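Local coordinates for protein tRNA (cytosine(38)-C(5))-methyltransferase (PDB 6FDF) that methylates cytosine 38 in the anticodon loop of tRNA(Asp), and less strongly of tRNA(Glu), using S-adenosyl-L-methionine as methyl donor, at residues 266-269 with 274-277; 284-289 with 307-312. One frame throughout, in Å; residues are numbered along the deposited sequence. Where two conformers were deposited one is given.

Contact 1. Residues 266-269 with 274-277; sequences HEQF and MALQ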
loop_
_atom_site.group_PDB
_atom_site.type_symbol
_atom_site.label_atom_id
_atom_site.label_comp_id
_atom_site.label_asym_id
_atom_site.label_seq_id
_atom_site.Cartn_x
_atom_site.Cartn_y
_atom_site.Cartn_z
ATOM N N HIS A 266 -17.297 10.678 23.883
ATOM C CA HIS A 266 -18.398 9.743 24.099
ATOM C C HIS A 266 -19.583 10.425 24.768
ATOM O O HIS A 266 -20.737 10.189 24.393
ATOM C CB HIS A 266 -17.941 8.551 24.938
ATOM C CG HIS A 266 -19.046 7.592 25.256
ATOM N ND1 HIS A 266 -19.569 7.450 26.523
ATOM C CD2 HIS A 266 -19.744 6.742 24.465
ATOM C CE1 HIS A 266 -20.534 6.548 26.502
ATOM N NE2 HIS A 266 -20.660 6.102 25.265
ATOM N N GLU A 267 -19.318 11.260 25.779
ATOM C CA GLU A 267 -20.398 11.969 26.448
ATOM C C GLU A 267 -21.139 12.879 25.479
ATOM O O GLU A 267 -22.376 12.911 25.467
ATOM C CB GLU A 267 -19.835 12.771 27.623
ATOM C CG GLU A 267 -20.860 13.398 28.537
ATOM C CD GLU A 267 -20.205 14.160 29.676
ATOM O OE1 GLU A 267 -19.605 15.222 29.403
ATOM O OE2 GLU A 267 -20.287 13.701 30.836
ATOM N N GLN A 268 -20.403 13.627 24.654
ATOM C CA GLN A 268 -21.063 14.510 23.701
ATOM C C GLN A 268 -21.797 13.716 22.626
ATOM O O GLN A 268 -22.826 14.173 22.115
ATOM C CB GLN A 268 -20.042 15.456 23.061
ATOM C CG GLN A 268 -20.631 16.394 22.016
ATOM C CD GLN A 268 -21.774 17.244 22.555
ATOM O OE1 GLN A 268 -22.760 17.486 21.860
ATOM N NE2 GLN A 268 -21.633 17.723 23.787
ATOM N N PHE A 269 -21.297 12.527 22.289
ATOM C CA PHE A 269 -21.939 11.729 21.247
ATOM C C PHE A 269 -23.387 11.419 21.609
ATOM O O PHE A 269 -24.280 11.504 20.758
ATOM C CB PHE A 269 -21.151 10.443 21.005
ATOM C CG PHE A 269 -21.528 9.732 19.730
ATOM C CD1 PHE A 269 -22.627 8.882 19.692
ATOM C CD2 PHE A 269 -20.793 9.919 18.574
ATOM C CE1 PHE A 269 -22.985 8.228 18.522
ATOM C CE2 PHE A 269 -21.143 9.266 17.393
ATOM C CZ PHE A 269 -22.242 8.419 17.374
ATOM N N MET A 274 -24.176 15.232 16.207
ATOM C CA MET A 274 -23.882 16.138 15.102
ATOM C C MET A 274 -23.039 17.328 15.540
ATOM O O MET A 274 -22.384 17.951 14.699
ATOM C CB MET A 274 -25.178 16.626 14.450
ATOM C CG MET A 274 -26.027 15.512 13.862
ATOM S SD MET A 274 -25.058 14.405 12.824
ATOM C CE MET A 274 -24.743 15.470 11.420
ATOM N N ALA A 275 -23.035 17.656 16.832
ATOM C CA ALA A 275 -22.246 18.777 17.325
ATOM C C ALA A 275 -20.759 18.458 17.406
ATOM O O ALA A 275 -19.955 19.367 17.644
ATOM C CB ALA A 275 -22.750 19.212 18.702
ATOM N N LEU A 276 -20.379 17.196 17.214
ATOM C CA LEU A 276 -18.975 16.822 17.145
ATOM C C LEU A 276 -18.319 17.240 15.840
ATOM O O LEU A 276 -17.088 17.171 15.743
ATOM C CB LEU A 276 -18.822 15.311 17.323
ATOM C CG LEU A 276 -19.104 14.797 18.734
ATOM C CD1 LEU A 276 -19.203 13.277 18.734
ATOM C CD2 LEU A 276 -18.023 15.277 19.697
ATOM N N GLN A 277 -19.104 17.660 14.844
ATOM C CA GLN A 277 -18.572 18.108 13.556
ATOM C C GLN A 277 -17.648 17.048 12.964
ATOM O O GLN A 277 -16.489 17.306 12.631
ATOM C CB GLN A 277 -17.852 19.452 13.695
ATOM C CG GLN A 277 -18.680 20.543 14.347
ATOM C CD GLN A 277 -17.919 21.851 14.462
ATOM O OE1 GLN A 277 -17.735 22.382 15.557
ATOM N NE2 GLN A 277 -17.461 22.372 13.329
#
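Backbone hydrogen bonding to Ser260 holds Leu276, the residue that packs on both Gln268 and Phe269. No hydrogen bond joins the two segments. Leu276 gives the largest share of the contact, through its two methyls, which divide the work. CD1 comes up beside the Phe269 ring, 3.7 Å from Phe269 CD2, on an oblique line. It also lies 4.0 Å from Phe269 CA, at the helix backbone. The leucine comes in roughly square to the phenylalanine side chain. CD2 turns to the aliphatic base of Gln268, 3.7 Å from Gln268 CG. The Gln268 chain and the Leu276 side chain run alongside one another with opposite headings, and Ala275 meets the outer part of the Gln268 side chain. With CG of Leu276 anti to its carbonyl carbon (chi1 -71°), the fork reaches the helix although the side chain sets out from the backbone in another direction. An alanine at Leu276 would lack both methyls, and this is likely to leave a gap beside the Phe269 ring and the Gln268 methylenes. The Phe269 ring also meets His227. The contact thus folds the chain leaving helix 265-272 back against that helix, just before strand 278-279. Its chemistry is apolar: across the two segments, cohesion rests on shape and burial of carbon rather than on polar bonds.

Contact 2. Residues 284-289 with 307-312; sequences REVARL and CMYRLL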
loop_
_atom_site.group_PDB
_atom_site.type_symbol
_atom_site.label_atom_id
_atom_site.label_comp_id
_atom_site.label_asym_id
_atom_site.label_seq_id
_atom_site.Cartn_x
_atom_site.Cartn_y
_atom_site.Cartn_z
ATOM N N ARG A 284 -6.892 13.591 -0.190
ATOM C CA ARG A 284 -5.549 14.150 -0.054
ATOM C C ARG A 284 -4.945 13.811 1.304
ATOM O O ARG A 284 -3.756 13.485 1.401
ATOM C CB ARG A 284 -5.583 15.666 -0.255
ATOM C CG ARG A 284 -4.264 16.350 0.090
ATOM C CD ARG A 284 -3.176 15.938 -0.891
ATOM N NE ARG A 284 -3.490 16.328 -2.259
ATOM C CZ ARG A 284 -2.850 15.866 -3.327
ATOM N NH1 ARG A 284 -1.860 14.995 -3.177
ATOM N NH2 ARG A 284 -3.196 16.279 -4.541
ATOM N N GLU A 285 -5.754 13.871 2.362
ATOM C CA GLU A 285 -5.252 13.546 3.692
ATOM C C GLU A 285 -4.931 12.062 3.805
ATOM O O GLU A 285 -3.928 11.686 4.422
ATOM C CB GLU A 285 -6.268 13.976 4.750
ATOM C CG GLU A 285 -6.411 15.500 4.826
ATOM C CD GLU A 285 -7.601 15.943 5.654
ATOM O OE1 GLU A 285 -8.553 15.149 5.799
ATOM O OE2 GLU A 285 -7.591 17.096 6.142
ATOM N N VAL A 286 -5.763 11.206 3.203
ATOM C CA VAL A 286 -5.460 9.777 3.185
ATOM C C VAL A 286 -4.149 9.530 2.446
ATOM O O VAL A 286 -3.279 8.786 2.917
ATOM C CB VAL A 286 -6.627 8.987 2.559
ATOM C CG1 VAL A 286 -6.262 7.520 2.421
ATOM C CG2 VAL A 286 -7.895 9.145 3.402
ATOM N N ALA A 287 -3.985 10.162 1.279
ATOM C CA ALA A 287 -2.738 10.030 0.531
ATOM C C ALA A 287 -1.540 10.458 1.375
ATOM O O ALA A 287 -0.503 9.784 1.387
ATOM C CB ALA A 287 -2.807 10.845 -0.763
ATOM N N ARG A 288 -1.663 11.588 2.075
ATOM C CA ARG A 288 -0.577 12.058 2.931
ATOM C C ARG A 288 -0.275 11.063 4.044
ATOM O O ARG A 288 0.892 10.765 4.322
ATOM C CB ARG A 288 -0.937 13.417 3.526
ATOM C CG ARG A 288 -0.946 14.561 2.538
ATOM C CD ARG A 288 -1.474 15.806 3.228
ATOM N NE ARG A 288 -1.421 16.989 2.378
ATOM C CZ ARG A 288 -1.894 18.178 2.736
ATOM N NH1 ARG A 288 -2.460 18.333 3.924
ATOM N NH2 ARG A 288 -1.801 19.206 1.907
ATOM N N LEU A 289 -1.313 10.521 4.681
ATOM C CA LEU A 289 -1.080 9.545 5.740
ATOM C C LEU A 289 -0.421 8.281 5.203
ATOM O O LEU A 289 0.253 7.570 5.955
ATOM C CB LEU A 289 -2.396 9.209 6.441
ATOM C CG LEU A 289 -2.896 10.317 7.365
ATOM C CD1 LEU A 289 -4.397 10.177 7.601
ATOM C CD2 LEU A 289 -2.139 10.282 8.689
ATOM N N CYS A 307 -13.437 7.696 -6.346
ATOM C CA CYS A 307 -12.640 6.585 -6.848
ATOM C C CYS A 307 -11.232 6.596 -6.263
ATOM O O CYS A 307 -10.627 5.531 -6.088
ATOM C CB CYS A 307 -12.596 6.629 -8.373
ATOM S SG CYS A 307 -14.192 6.267 -9.143
ATOM N N MET A 308 -10.702 7.779 -5.942
ATOM C CA MET A 308 -9.374 7.851 -5.334
ATOM C C MET A 308 -9.345 7.166 -3.971
ATOM O O MET A 308 -8.350 6.524 -3.622
ATOM C CB MET A 308 -8.916 9.304 -5.203
ATOM C CG MET A 308 -8.375 9.910 -6.488
ATOM S SD MET A 308 -6.994 8.995 -7.215
ATOM C CE MET A 308 -5.765 9.072 -5.926
ATOM N N TYR A 309 -10.410 7.317 -3.171
ATOM C CA TYR A 309 -10.465 6.591 -1.903
ATOM C C TYR A 309 -10.302 5.094 -2.127
ATOM O O TYR A 309 -9.638 4.408 -1.342
ATOM C CB TYR A 309 -11.789 6.843 -1.181
ATOM C CG TYR A 309 -11.979 8.174 -0.496
ATOM C CD1 TYR A 309 -11.216 8.524 0.612
ATOM C CD2 TYR A 309 -12.977 9.051 -0.906
ATOM C CE1 TYR A 309 -11.413 9.725 1.267
ATOM C CE2 TYR A 309 -13.183 10.257 -0.257
ATOM C CZ TYR A 309 -12.399 10.587 0.831
ATOM O OH TYR A 309 -12.602 11.779 1.492
ATOM N N ARG A 310 -10.906 4.568 -3.196
ATOM C CA ARG A 310 -10.813 3.134 -3.441
ATOM C C ARG A 310 -9.404 2.739 -3.848
ATOM O O ARG A 310 -8.897 1.694 -3.419
ATOM C CB ARG A 310 -11.822 2.723 -4.512
ATOM C CG ARG A 310 -13.235 3.146 -4.172
ATOM C CD ARG A 310 -14.241 2.660 -5.205
ATOM N NE ARG A 310 -15.589 3.116 -4.869
ATOM C CZ ARG A 310 -16.349 3.862 -5.665
ATOM N NH1 ARG A 310 -15.916 4.208 -6.870
ATOM N NH2 ARG A 310 -17.560 4.233 -5.268
ATOM N N LEU A 311 -8.761 3.557 -4.687
ATOM C CA LEU A 311 -7.400 3.263 -5.116
ATOM C C LEU A 311 -6.429 3.395 -3.951
ATOM O O LEU A 311 -5.510 2.582 -3.802
ATOM C CB LEU A 311 -7.002 4.200 -6.259
ATOM C CG LEU A 311 -7.798 4.050 -7.556
ATOM C CD1 LEU A 311 -7.397 5.112 -8.583
ATOM C CD2 LEU A 311 -7.607 2.647 -8.118
ATOM N N LEU A 312 -6.610 4.425 -3.123
ATOM C CA LEU A 312 -5.745 4.611 -1.962
ATOM C C LEU A 312 -5.935 3.493 -0.946
ATOM O O LEU A 312 -4.971 3.047 -0.312
ATOM C CB LEU A 312 -6.018 5.978 -1.331
ATOM C CG LEU A 312 -5.432 7.150 -2.124
ATOM C CD1 LEU A 312 -6.040 8.492 -1.688
ATOM C CD2 LEU A 312 -3.908 7.174 -1.985
#
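Val286 sends its two methyls to two different partners on the facing helix, Tyr309 and Leu312. CG2 comes to the edge of the Tyr309 ring, near the ring plane, and lies 4.2 Å from Tyr309 CE1. Valine and tyrosine side chains stand nearly perpendicular to each other. CG1, anti to the backbone N (chi1 175°), lies 4.1 Å from Leu312 CB, and here the crossing is oblique. Val286 therefore touches residues one helical turn apart.

Leu312 is the broadest contributor from its helix. Its two methyls straddle Ala287: CD2 is 4.0 Å from Ala287 CB, and CD1 is 4.0 Å from Ala287 N. The small alanine side chain lets the leucine come close to the backbone, and these two residues have the nearest CA atoms, 6.7 Å apart. All four touching residues are buried, and no hydrogen bond links the segments. The side chain of Tyr309 does not start out toward the other helix, but its ring ends nearer to it. Its hydroxyl is tied to the backbone at Phe281 O, which helps to fix the ring edge beside Val286.

The short helical segments run nearly parallel, with axes 10.1 Å apart and a crossing angle of 15°. Polar side chains hold helix 283-289 to its surroundings: Glu285 pairs with Arg279, and Arg288 with Glu294. The sequence here matches motif IX of the C5-methyltransferases. The helix follows strand 278-279 of the small sheet, while its partner, helix 305-313, leads on to helix 318-328.

In the fold
The two contacts follow one another along the chain and do not touch. Their centres are about 26 Å apart, with about 11 Å between nearest atoms. Strand 278-279 joins them, running from the turn of contact 1 to the helix that opens contact 2. Contact 1 is peripheral, its centre about 32 Å from that of the chain, and probably belongs to the smaller, target-recognition part of the C5-methyltransferase fold. The centre of contact 2 is about 11 Å from the chain centre. Neither contact belongs to the S-adenosyl-L-homocysteine pocket or includes the predicted catalytic cysteine, Cys85, but the Leu312 side chain of contact 2 is about 7 Å from the bound ligand.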